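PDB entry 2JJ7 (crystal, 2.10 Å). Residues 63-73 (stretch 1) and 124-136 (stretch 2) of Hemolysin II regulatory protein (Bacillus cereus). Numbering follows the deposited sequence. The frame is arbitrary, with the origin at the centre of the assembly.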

# COMPACT_ATOMS: atom_id res chain seq x y z
N GLY B 63 0.27 5.87 -20.52
CA GLY B 63 -0.85 5.27 -19.81
C GLY B 63 -1.58 4.29 -20.72
O GLY B 63 -1.01 3.80 -21.71
N LEU B 64 -2.83 4.01 -20.41
CA LEU B 64 -3.65 3.13 -21.23
C LEU B 64 -3.95 3.72 -22.62
O LEU B 64 -4.29 4.90 -22.75
CB LEU B 64 -4.94 2.78 -20.48
CG LEU B 64 -4.68 2.25 -19.06
CD1 LEU B 64 -5.94 2.28 -18.22
CD2 LEU B 64 -4.05 0.85 -19.09
N ALA B 65 -3.81 2.89 -23.66
CA ALA B 65 -4.13 3.30 -25.03
C ALA B 65 -5.61 3.67 -25.18
O ALA B 65 -5.97 4.55 -25.98
CB ALA B 65 -3.75 2.21 -26.01
N ASN B 66 -6.45 2.99 -24.41
CA ASN B 66 -7.91 3.17 -24.44
C ASN B 66 -8.47 2.86 -23.07
O ASN B 66 -7.90 2.06 -22.32
CB ASN B 66 -8.56 2.19 -25.41
CG ASN B 66 -7.80 2.07 -26.72
OD1 ASN B 66 -7.85 2.96 -27.56
ND2 ASN B 66 -7.08 0.95 -26.89
N GLU B 67 -9.60 3.47 -22.74
CA GLU B 67 -10.35 3.09 -21.55
C GLU B 67 -10.58 1.58 -21.58
O GLU B 67 -10.86 1.01 -22.63
CB GLU B 67 -11.66 3.86 -21.46
CG GLU B 67 -11.45 5.37 -21.51
CD GLU B 67 -12.63 6.16 -20.97
OE1 GLU B 67 -13.78 5.68 -21.10
OE2 GLU B 67 -12.39 7.26 -20.42
N LEU B 68 -10.39 0.92 -20.45
CA LEU B 68 -10.51 -0.53 -20.42
C LEU B 68 -11.98 -0.93 -20.45
O LEU B 68 -12.82 -0.18 -19.95
CB LEU B 68 -9.77 -1.12 -19.21
CG LEU B 68 -8.26 -0.85 -19.18
CD1 LEU B 68 -7.70 -1.32 -17.87
CD2 LEU B 68 -7.54 -1.54 -20.36
N PRO B 69 -12.29 -2.11 -21.02
CA PRO B 69 -13.67 -2.60 -20.93
C PRO B 69 -14.04 -2.85 -19.47
O PRO B 69 -13.14 -2.98 -18.65
CB PRO B 69 -13.62 -3.94 -21.69
CG PRO B 69 -12.18 -4.38 -21.60
CD PRO B 69 -11.39 -3.09 -21.65
N ASN B 70 -15.33 -2.88 -19.15
CA ASN B 70 -15.77 -3.22 -17.81
C ASN B 70 -15.45 -4.68 -17.58
O ASN B 70 -16.04 -5.55 -18.22
CB ASN B 70 -17.27 -2.98 -17.67
CG ASN B 70 -17.75 -3.12 -16.24
OD1 ASN B 70 -18.27 -4.16 -15.85
ND2 ASN B 70 -17.54 -2.07 -15.44
N PHE B 71 -14.51 -4.97 -16.67
CA PHE B 71 -14.09 -6.36 -16.46
C PHE B 71 -15.15 -7.31 -15.92
O PHE B 71 -15.11 -8.50 -16.23
CB PHE B 71 -12.81 -6.45 -15.63
CG PHE B 71 -11.60 -5.87 -16.33
CD1 PHE B 71 -11.10 -6.46 -17.49
CD2 PHE B 71 -10.98 -4.73 -15.84
CE1 PHE B 71 -9.99 -5.91 -18.15
CE2 PHE B 71 -9.86 -4.18 -16.50
CZ PHE B 71 -9.38 -4.77 -17.65
N LEU B 72 -16.09 -6.79 -15.11
CA LEU B 72 -17.20 -7.61 -14.59
C LEU B 72 -18.12 -8.08 -15.70
O LEU B 72 -18.49 -9.25 -15.76
CB LEU B 72 -18.01 -6.86 -13.52
CG LEU B 72 -17.59 -6.86 -12.05
CD1 LEU B 72 -18.57 -6.03 -11.22
CD2 LEU B 72 -17.52 -8.28 -11.50
N GLU B 73 -18.51 -7.16 -16.57
CA GLU B 73 -19.33 -7.52 -17.73
C GLU B 73 -18.57 -8.42 -18.71
O GLU B 73 -19.11 -9.43 -19.16
CB GLU B 73 -19.84 -6.27 -18.46
CG GLU B 73 -20.78 -5.43 -17.62
CD GLU B 73 -21.27 -4.18 -18.33
OE1 GLU B 73 -20.46 -3.50 -19.01
OE2 GLU B 73 -22.47 -3.87 -18.19
N GLY B 124 -9.03 6.27 -14.22
CA GLY B 124 -10.44 5.98 -14.50
C GLY B 124 -10.70 4.49 -14.56
O GLY B 124 -11.62 3.98 -13.92
N SER B 125 -9.86 3.77 -15.32
CA SER B 125 -10.01 2.33 -15.49
C SER B 125 -9.55 1.57 -14.24
O SER B 125 -10.14 0.53 -13.89
CB SER B 125 -9.22 1.86 -16.71
OG SER B 125 -9.78 2.38 -17.90
N PHE B 126 -8.52 2.09 -13.58
CA PHE B 126 -8.04 1.54 -12.31
C PHE B 126 -9.14 1.54 -11.24
O PHE B 126 -9.21 0.64 -10.40
CB PHE B 126 -6.78 2.29 -11.84
CG PHE B 126 -5.98 1.53 -10.80
CD1 PHE B 126 -6.10 1.82 -9.45
CD2 PHE B 126 -5.12 0.48 -11.19
CE1 PHE B 126 -5.37 1.10 -8.49
CE2 PHE B 126 -4.37 -0.24 -10.22
CZ PHE B 126 -4.49 0.07 -8.88
N GLU B 127 -10.01 2.55 -11.29
CA GLU B 127 -11.14 2.67 -10.35
C GLU B 127 -12.24 1.59 -10.48
O GLU B 127 -13.20 1.58 -9.72
CB GLU B 127 -11.76 4.06 -10.44
CG GLU B 127 -11.02 5.06 -9.58
CD GLU B 127 -11.53 6.48 -9.72
OE1 GLU B 127 -12.48 6.71 -10.50
OE2 GLU B 127 -10.97 7.37 -9.04
N GLN B 128 -12.09 0.69 -11.46
CA GLN B 128 -13.02 -0.44 -11.58
C GLN B 128 -12.88 -1.39 -10.40
O GLN B 128 -13.78 -2.17 -10.14
CB GLN B 128 -12.76 -1.22 -12.86
CG GLN B 128 -13.41 -0.67 -14.10
CD GLN B 128 -13.32 -1.66 -15.24
OE1 GLN B 128 -13.68 -2.83 -15.09
NE2 GLN B 128 -12.82 -1.21 -16.39
N LEU B 129 -11.76 -1.32 -9.69
CA LEU B 129 -11.48 -2.24 -8.60
C LEU B 129 -12.60 -2.36 -7.56
O LEU B 129 -12.99 -3.47 -7.19
CB LEU B 129 -10.18 -1.85 -7.91
CG LEU B 129 -9.71 -2.74 -6.77
CD1 LEU B 129 -9.58 -4.22 -7.22
CD2 LEU B 129 -8.40 -2.16 -6.19
N LYS B 130 -13.09 -1.23 -7.08
CA LYS B 130 -14.20 -1.20 -6.11
C LYS B 130 -15.36 -2.12 -6.49
O LYS B 130 -15.75 -2.96 -5.69
CB LYS B 130 -14.73 0.22 -5.87
CG LYS B 130 -15.78 0.26 -4.76
CD LYS B 130 -16.13 1.67 -4.34
CE LYS B 130 -17.08 1.66 -3.14
NZ LYS B 130 -17.72 2.98 -2.88
N GLU B 131 -15.91 -1.95 -7.69
CA GLU B 131 -17.07 -2.75 -8.09
C GLU B 131 -16.76 -4.25 -8.19
O GLU B 131 -17.58 -5.07 -7.84
CB GLU B 131 -17.76 -2.22 -9.35
CG GLU B 131 -16.97 -2.36 -10.64
CD GLU B 131 -17.87 -2.20 -11.87
OE1 GLU B 131 -18.97 -1.65 -11.74
OE2 GLU B 131 -17.47 -2.63 -12.97
N ILE B 132 -15.55 -4.59 -8.63
CA ILE B 132 -15.13 -5.99 -8.70
C ILE B 132 -15.14 -6.64 -7.30
O ILE B 132 -15.62 -7.76 -7.11
CB ILE B 132 -13.73 -6.12 -9.33
CG1 ILE B 132 -13.76 -5.69 -10.80
CG2 ILE B 132 -13.26 -7.56 -9.27
CD1 ILE B 132 -12.36 -5.63 -11.48
N LEU B 133 -14.61 -5.90 -6.33
CA LEU B 133 -14.50 -6.35 -4.94
C LEU B 133 -15.86 -6.46 -4.27
O LEU B 133 -16.12 -7.44 -3.56
CB LEU B 133 -13.60 -5.40 -4.14
CG LEU B 133 -12.11 -5.35 -4.48
CD1 LEU B 133 -11.42 -4.28 -3.63
CD2 LEU B 133 -11.45 -6.71 -4.27
N GLN B 134 -16.72 -5.47 -4.51
CA GLN B 134 -18.09 -5.51 -3.98
C GLN B 134 -18.88 -6.68 -4.54
O GLN B 134 -19.57 -7.36 -3.80
CB GLN B 134 -18.82 -4.20 -4.25
CG GLN B 134 -18.24 -3.05 -3.46
CD GLN B 134 -18.87 -1.72 -3.82
OE1 GLN B 134 -19.15 -1.44 -5.00
NE2 GLN B 134 -19.09 -0.89 -2.81
N GLU B 135 -18.75 -6.92 -5.85
CA GLU B 135 -19.36 -8.10 -6.47
C GLU B 135 -18.88 -9.43 -5.86
O GLU B 135 -19.69 -10.30 -5.53
CB GLU B 135 -19.15 -8.09 -7.99
CG GLU B 135 -19.95 -9.16 -8.73
CD GLU B 135 -21.47 -9.05 -8.54
OE1 GLU B 135 -21.99 -7.92 -8.44
OE2 GLU B 135 -22.13 -10.11 -8.49
N GLY B 136 -17.56 -9.58 -5.69
CA GLY B 136 -16.99 -10.79 -5.09
C GLY B 136 -17.42 -11.00 -3.65
O GLY B 136 -17.70 -12.13 -3.23
O HOH W 1 -12.74 1.34 -17.62
O HOH W 2 -15.56 -4.17 -13.63

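Stretch 2 enters this contact at the end of one helix and leaves it along another, while stretch 1 passes from an extended loop into the first turn of a helix. Gly124 opens the walk without touching stretch 1. Ser125 follows with its CA-to-CB bond directed toward the loop, and its small side chain serves two purposes. The backbone amide of Leu68 donates to its hydroxyl, with Leu68 N 3.0 Å from Ser125 OG and an N-H...O angle of 178°, almost perfectly linear. Its methylene is meanwhile packed by leucines: Leu64 CD1 lies 3.6 Å from Ser125 CB, and Leu68 CD1 lies 3.7 Å from the same atom. A serine suits this place because it is short enough for the loop to come close, Leu68 and Ser125 having their CA atoms 5.7 Å apart, yet still offers an oxygen to a loop amide.

Phe126 points away from stretch 1, and Glu127 is out of reach. They lie within a type I turn from Phe126 to Leu129, in which Leu129 N donates to Phe126 O over 3.3 Å. The turn leads the chain from one helix toward the next and includes Gln128, the residue of stretch 2 most covered by stretch 1.

The amide group of Gln128 matches the loop backbone with both of its polar atoms. Gln128 NE2 donates to Pro69 O at 2.9 Å, and Gln128 OE1 accepts from Phe71 N at 2.8 Å. One planar group thus satisfies a carbonyl and an NH two residues apart, a task for which a carboxamide, donor and acceptor together, is well fitted. Proline has no NH to give, but its carbonyl remains available. Water 1 extends the network: it donates to Leu68 O, accepts from Gln128 NE2, and also hydrogen bonds to Ser125 OG.

Glu131 comes next on the face of the helix turned toward stretch 1. Its carboxylate accepts from the side chain of Asn70, with Asn70 ND2 a short 2.5 Å from Glu131 OE2. Asn70 is itself the N-cap of the helix that begins at Phe71: its OD1 accepts from Glu73 N at 3.1 Å, leaving ND2 to reach across to stretch 2. Asparagine therefore suits the position twice over, as a cap and as a donor. Water 2 donates to both Glu131 OE2 and Gln128 OE1 and accepts from Leu72 N, tying another amide of this first helical turn to stretch 2.

Beyond this polar group the contact becomes largely apolar. Ile132 meets two residues, with its CG1 4.2 Å from Leu72 CG and its CD1 4.3 Å from Phe71 CB; a branched hydrocarbon fits this buried site. Leu72, whose CA-to-CB bond points toward stretch 2, also packs against the aliphatic part of Glu135, Leu72 CD2 lying 3.8 Å from Glu135 CG. A long acidic side chain can do this because its methylenes line the leucine while its carboxylate oxygen OE2 is hydrogen-bonded elsewhere in the structure.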